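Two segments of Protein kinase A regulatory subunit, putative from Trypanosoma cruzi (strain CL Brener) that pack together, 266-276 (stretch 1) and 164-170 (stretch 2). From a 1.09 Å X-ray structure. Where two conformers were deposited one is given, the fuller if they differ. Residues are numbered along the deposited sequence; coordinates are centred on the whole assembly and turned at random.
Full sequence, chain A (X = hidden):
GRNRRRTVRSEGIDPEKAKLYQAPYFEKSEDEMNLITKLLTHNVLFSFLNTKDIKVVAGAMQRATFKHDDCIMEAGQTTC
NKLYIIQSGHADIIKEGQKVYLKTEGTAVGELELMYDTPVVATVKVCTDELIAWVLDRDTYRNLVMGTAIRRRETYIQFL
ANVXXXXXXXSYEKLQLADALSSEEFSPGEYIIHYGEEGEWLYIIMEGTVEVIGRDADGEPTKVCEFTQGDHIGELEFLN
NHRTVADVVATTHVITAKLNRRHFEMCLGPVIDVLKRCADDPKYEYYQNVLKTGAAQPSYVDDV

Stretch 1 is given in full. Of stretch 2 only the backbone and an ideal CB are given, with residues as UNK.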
ATOM      1  N   MET A 266       4.510  -2.354   1.246  1.00 11.55           N
ATOM      2  CA  MET A 266       3.804  -3.408   0.527  0.57 13.27           C
ATOM      3  C   MET A 266       3.670  -3.078  -0.949  0.88 13.25           C
ATOM      4  O   MET A 266       3.866  -3.950  -1.803  0.85 15.63           O
ATOM      5  CB  MET A 266       2.431  -3.697   1.133  0.57 13.69           C
ATOM      6  CG  MET A 266       1.653  -4.750   0.335  0.57 12.11           C
ATOM      7  SD  MET A 266       0.306  -5.545   1.254  0.57 10.86           S
ATOM      8  CE  MET A 266      -0.594  -6.164  -0.135  0.57 27.08           C
ATOM      9  N   CYS A 267       3.328  -1.847  -1.279  1.00 12.18           N
ATOM     10  CA  CYS A 267       2.960  -1.452  -2.645  0.66 12.91           C
ATOM     11  C   CYS A 267       4.174  -1.133  -3.500  0.93 12.96           C
ATOM     12  O   CYS A 267       4.194  -1.380  -4.710  0.84 13.15           O
ATOM     13  CB  CYS A 267       2.148  -0.161  -2.600  0.66 12.94           C
ATOM     14  SG  CYS A 267       0.559  -0.340  -1.879  0.66 14.60           S
ATOM     15  N   LEU A 268       5.152  -0.470  -2.893  1.00 13.74           N
ATOM     16  CA  LEU A 268       6.261   0.078  -3.654  1.00 14.93           C
ATOM     17  C   LEU A 268       7.592  -0.538  -3.280  1.00 14.56           C
ATOM     18  O   LEU A 268       8.613  -0.177  -3.873  1.00 15.59           O
ATOM     19  CB  LEU A 268       6.313   1.605  -3.545  1.00 14.21           C
ATOM     20  CG  LEU A 268       5.136   2.334  -4.194  1.00 12.89           C
ATOM     21  CD1 LEU A 268       5.336   3.824  -4.064  1.00 14.79           C
ATOM     22  CD2 LEU A 268       4.947   1.952  -5.665  1.00 13.82           C
ATOM     23  N   GLY A 269       7.600  -1.508  -2.365  1.00 16.58           N
ATOM     24  CA  GLY A 269       8.794  -2.246  -2.041  1.00 16.51           C
ATOM     25  C   GLY A 269       9.583  -2.669  -3.264  1.00 17.51           C
ATOM     26  O   GLY A 269      10.809  -2.515  -3.325  1.00 17.81           O
ATOM     27  N   PRO A 270       8.900  -3.205  -4.279  1.00 17.27           N
ATOM     28  CA  PRO A 270       9.622  -3.665  -5.477  1.00 19.40           C
ATOM     29  C   PRO A 270      10.275  -2.551  -6.295  1.00 19.61           C
ATOM     30  O   PRO A 270      11.109  -2.854  -7.161  1.00 23.19           O
ATOM     31  CB  PRO A 270       8.545  -4.404  -6.287  1.00 26.35           C
ATOM     32  CG  PRO A 270       7.506  -4.770  -5.289  1.00 26.80           C
ATOM     33  CD  PRO A 270       7.498  -3.661  -4.277  1.00 23.71           C
ATOM     34  N   VAL A 271       9.935  -1.283  -6.063  1.00 15.24           N
ATOM     35  CA  VAL A 271      10.555  -0.194  -6.805  1.00 15.73           C
ATOM     36  C   VAL A 271      11.360   0.730  -5.902  1.00 13.82           C
ATOM     37  O   VAL A 271      11.744   1.818  -6.324  1.00 14.20           O
ATOM     38  CB  VAL A 271       9.543   0.586  -7.667  1.00 20.01           C
ATOM     39  CG1 VAL A 271       8.937  -0.333  -8.734  1.00 25.56           C
ATOM     40  CG2 VAL A 271       8.470   1.207  -6.812  1.00 19.78           C
ATOM     41  N   ILE A 272      11.653   0.309  -4.674  1.00 14.76           N
ATOM     42  CA  ILE A 272      12.447   1.153  -3.787  1.00 13.62           C
ATOM     43  C   ILE A 272      13.798   1.480  -4.408  1.00 13.11           C
ATOM     44  O   ILE A 272      14.270   2.620  -4.309  1.00 13.68           O
ATOM     45  CB  ILE A 272      12.560   0.521  -2.387  1.00 16.27           C
ATOM     46  CG1 ILE A 272      11.249   0.728  -1.629  1.00 24.00           C
ATOM     47  CG2 ILE A 272      13.721   1.118  -1.604  1.00 20.13           C
ATOM     48  CD1 ILE A 272      11.165  -0.027  -0.314  1.00 30.68           C
ATOM     49  N   ASP A 273      14.446   0.510  -5.058  1.00 14.69           N
ATOM     50  CA  ASP A 273      15.735   0.816  -5.666  1.00 15.26           C
ATOM     51  C   ASP A 273      15.597   1.795  -6.827  1.00 14.82           C
ATOM     52  O   ASP A 273      16.506   2.599  -7.061  1.00 19.13           O
ATOM     53  CB  ASP A 273      16.457  -0.472  -6.065  1.00 19.30           C
ATOM     54  CG  ASP A 273      16.952  -1.264  -4.849  1.00 26.44           C
ATOM     55  OD1 ASP A 273      17.480  -0.645  -3.900  1.00 29.76           O
ATOM     56  OD2 ASP A 273      16.810  -2.505  -4.840  1.00 30.43           O
ATOM     57  N   VAL A 274      14.467   1.790  -7.530  1.00 15.47           N
ATOM     58  CA  VAL A 274      14.217   2.814  -8.539  1.00 14.34           C
ATOM     59  C   VAL A 274      14.115   4.188  -7.882  1.00 13.62           C
ATOM     60  O   VAL A 274      14.705   5.168  -8.350  1.00 14.70           O
ATOM     61  CB  VAL A 274      12.949   2.472  -9.344  1.00 16.41           C
ATOM     62  CG1 VAL A 274      12.588   3.597 -10.310  1.00 18.47           C
ATOM     63  CG2 VAL A 274      13.152   1.161 -10.101  1.00 19.34           C
ATOM     64  N   LEU A 275      13.357   4.286  -6.788  1.00 12.11           N
ATOM     65  CA  LEU A 275      13.183   5.567  -6.111  1.00 11.70           C
ATOM     66  C   LEU A 275      14.488   6.107  -5.552  1.00 11.50           C
ATOM     67  O   LEU A 275      14.684   7.334  -5.506  1.00 12.95           O
ATOM     68  CB  LEU A 275      12.163   5.412  -4.986  1.00 12.13           C
ATOM     69  CG  LEU A 275      10.749   5.056  -5.446  1.00 11.53           C
ATOM     70  CD1 LEU A 275       9.860   4.755  -4.245  1.00 13.76           C
ATOM     71  CD2 LEU A 275      10.135   6.157  -6.278  1.00 13.91           C
ATOM     72  N   LYS A 276      15.386   5.225  -5.114  1.00 11.76           N
ATOM     73  CA  LYS A 276      16.663   5.672  -4.575  1.00 13.28           C
ATOM     74  C   LYS A 276      17.588   6.270  -5.638  1.00 14.22           C
ATOM     75  O   LYS A 276      18.577   6.920  -5.275  1.00 16.54           O
ATOM     76  CB  LYS A 276      17.341   4.498  -3.853  1.00 17.68           C
ATOM     77  CG  LYS A 276      16.674   4.115  -2.529  1.00 15.40           C
ATOM     78  CD  LYS A 276      17.341   2.912  -1.856  1.00 19.05           C
ATOM     79  CE  LYS A 276      16.687   2.591  -0.506  1.00 32.06           C
ATOM     80  NZ  LYS A 276      17.070   3.524   0.594  1.00 44.10           N
ATOM     81  N   UNK A 164       6.127   5.994 -15.627  1.00 12.44           N
ATOM     82  CA  UNK A 164       7.478   5.419 -15.810  1.00 12.47           C
ATOM     83  C   UNK A 164       8.033   4.661 -14.609  1.00 11.89           C
ATOM     84  O   UNK A 164       8.557   3.560 -14.799  1.00 13.04           O
ATOM     85  CB  UNK A 164       8.458   6.540 -16.163  1.00 12.47           C
ATOM     86  N   UNK A 165       7.967   5.207 -13.400  1.00 11.39           N
ATOM     87  CA  UNK A 165       8.653   4.561 -12.289  1.00 11.79           C
ATOM     88  C   UNK A 165       7.979   3.273 -11.854  1.00 11.84           C
ATOM     89  O   UNK A 165       8.578   2.514 -11.086  1.00 12.87           O
ATOM     90  CB  UNK A 165       8.739   5.520 -11.100  1.00 11.79           C
ATOM     91  N   UNK A 166       6.783   2.984 -12.371  1.00 10.83           N
ATOM     92  CA  UNK A 166       6.073   1.754 -12.059  1.00 10.32           C
ATOM     93  C   UNK A 166       6.199   0.705 -13.152  1.00 10.59           C
ATOM     94  O   UNK A 166       5.589  -0.371 -13.052  1.00 10.65           O
ATOM     95  CB  UNK A 166       4.595   2.059 -11.810  1.00 10.32           C
ATOM     96  N   UNK A 167       7.016   0.959 -14.169  1.00 11.13           N
ATOM     97  CA  UNK A 167       7.080   0.067 -15.309  1.00 14.54           C
ATOM     98  C   UNK A 167       7.575  -1.321 -14.986  1.00 15.41           C
ATOM     99  O   UNK A 167       7.286  -2.260 -15.741  1.00 21.06           O
ATOM    100  CB  UNK A 167       7.979   0.679 -16.385  1.00 14.54           C
ATOM    101  N   UNK A 168       8.299  -1.479 -13.896  1.00 13.19           N
ATOM    102  CA  UNK A 168       8.751  -2.796 -13.498  1.00 17.60           C
ATOM    103  C   UNK A 168       7.733  -3.630 -12.743  1.00 16.96           C
ATOM    104  O   UNK A 168       7.978  -4.829 -12.554  1.00 19.95           O
ATOM    105  CB  UNK A 168      10.007  -2.651 -12.636  1.00 17.60           C
ATOM    106  N   UNK A 169       6.620  -3.038 -12.296  1.00 13.78           N
ATOM    107  CA  UNK A 169       5.560  -3.792 -11.624  1.00 13.18           C
ATOM    108  C   UNK A 169       4.710  -4.524 -12.664  1.00 12.34           C
ATOM    109  O   UNK A 169       4.393  -3.976 -13.714  1.00 14.39           O
ATOM    110  CB  UNK A 169       4.689  -2.865 -10.773  1.00 13.18           C
ATOM    111  N   UNK A 170       4.329  -5.786 -12.380  1.00 13.15           N
ATOM    112  CA  UNK A 170       3.371  -6.493 -13.238  1.00 14.60           C
ATOM    113  C   UNK A 170       1.946  -6.049 -12.915  1.00 13.47           C
ATOM    114  O   UNK A 170       1.738  -5.237 -12.019  1.00 11.93           O
ATOM    115  CB  UNK A 170       3.507  -8.007 -13.067  1.00 14.60           C
TER

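Stretch 1 meets 164-170 with an almost wholly apolar surface made by L268, P270, V271, V274 and L275, and no hydrogen bond crosses between the two.

Position 164 lies out of reach of stretch 1. Its phi/psi of -54/-48 would suit many residues, proline among them, and nothing opposite it selects a side chain. The deposited residue is P164; P164 O accepts a 3.1 Å hydrogen bond from the backbone N of position 167, closing the short 3-10 segment.

At position 165 CA-to-CB points toward stretch 1, and the ideal CB stands 4.4 Å from V274 CG1 and 5.1 Å from L275 CD2. Beyond it the methyls of L268, V271 and L275 line an apolar hollow without charge, so a leucine, methionine or aromatic side chain would be suitable. The residue is F165. With chi1 at 88° its ring enters the hollow, where F165 CD2 lies 3.7 Å from L275 CD2 and 4.3 Å from V271 CG2, while F165 CE2 is 4.3 Å from L268 CD2. All three methyls approach the ring obliquely. V274 packs nearer the root of the side chain, its CG1 4.3 Å from F165 CB.

Position 166 starts away from stretch 1, with nothing of it within 5.5 Å of the ideal CB; a short side chain would make no contact, whereas a longer, flexible apolar one could bring its end near L268. L166 does so: its m, t rotamer brings CD2 to 3.7 Å from L268 CD2.

Positions 167 and 168 are the middle of a type I turn. Their phi/psi values, -63/-22 and -82/-12, do not require glycine, and a CB would fit at both. At 167 it would point sideways with no partner, so small or polar residues would serve; at 168 it would point toward V271, 4.7 Å from CG1, where alanine or another small residue would be plausible. Both are glycines, G167 and G168, so neither puts a side chain against stretch 1.

Position 169 closes the turn, its N donating a 3.0 Å hydrogen bond to L166 O. CA-to-CB runs sideways, yet P270 and V271 offer apolar surface within reach of a branched or extended side chain such as leucine, isoleucine or methionine. The choice is L169, whose CD2 packs 3.8 Å from P270 CB and 3.9 Å from V271 CG1, while CD1 comes within 4.2 Å of C267 O.

Position 170 is again out of reach. Its extended backbone (-80/179) precedes a helix, favouring serine, threonine, asparagine or aspartate. D170 is the N-cap, its side chain capping a backbone N just beyond the stretch.

Stretch 2 164-170: PFLGGLD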
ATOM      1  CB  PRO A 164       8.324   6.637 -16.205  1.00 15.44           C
ATOM      2  CG  PRO A 164       7.358   7.508 -16.932  1.00 16.89           C
ATOM      3  CD  PRO A 164       6.049   7.366 -16.172  1.00 14.56           C
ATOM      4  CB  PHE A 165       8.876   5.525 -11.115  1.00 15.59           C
ATOM      5  CG  PHE A 165       7.741   5.610 -10.115  1.00 13.76           C
ATOM      6  CD1 PHE A 165       6.652   6.452 -10.333  1.00 15.52           C
ATOM      7  CD2 PHE A 165       7.801   4.923  -8.932  1.00 15.19           C
ATOM      8  CE1 PHE A 165       5.644   6.559  -9.383  1.00 14.68           C
ATOM      9  CE2 PHE A 165       6.800   5.033  -7.992  1.00 17.20           C
ATOM     10  CZ  PHE A 165       5.718   5.857  -8.231  1.00 17.07           C
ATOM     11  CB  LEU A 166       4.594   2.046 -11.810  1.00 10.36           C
ATOM     12  CG  LEU A 166       4.316   3.029 -10.674  1.00 11.69           C
ATOM     13  CD1 LEU A 166       2.844   3.348 -10.632  1.00 11.92           C
ATOM     14  CD2 LEU A 166       4.774   2.501  -9.339  1.00 12.52           C
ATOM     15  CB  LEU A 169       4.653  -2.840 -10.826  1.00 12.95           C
ATOM     16  CG  LEU A 169       5.216  -2.034  -9.647  1.00 15.89           C
ATOM     17  CD1 LEU A 169       4.100  -1.277  -8.919  1.00 18.19           C
ATOM     18  CD2 LEU A 169       6.008  -2.894  -8.676  1.00 19.40           C
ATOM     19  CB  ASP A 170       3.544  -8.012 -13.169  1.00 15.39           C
ATOM     20  CG  ASP A 170       3.323  -8.583 -11.783  1.00 17.94           C
ATOM     21  OD1 ASP A 170       2.591  -8.000 -10.959  1.00 14.32           O
ATOM     22  OD2 ASP A 170       3.904  -9.656 -11.508  1.00 31.73           O
TER
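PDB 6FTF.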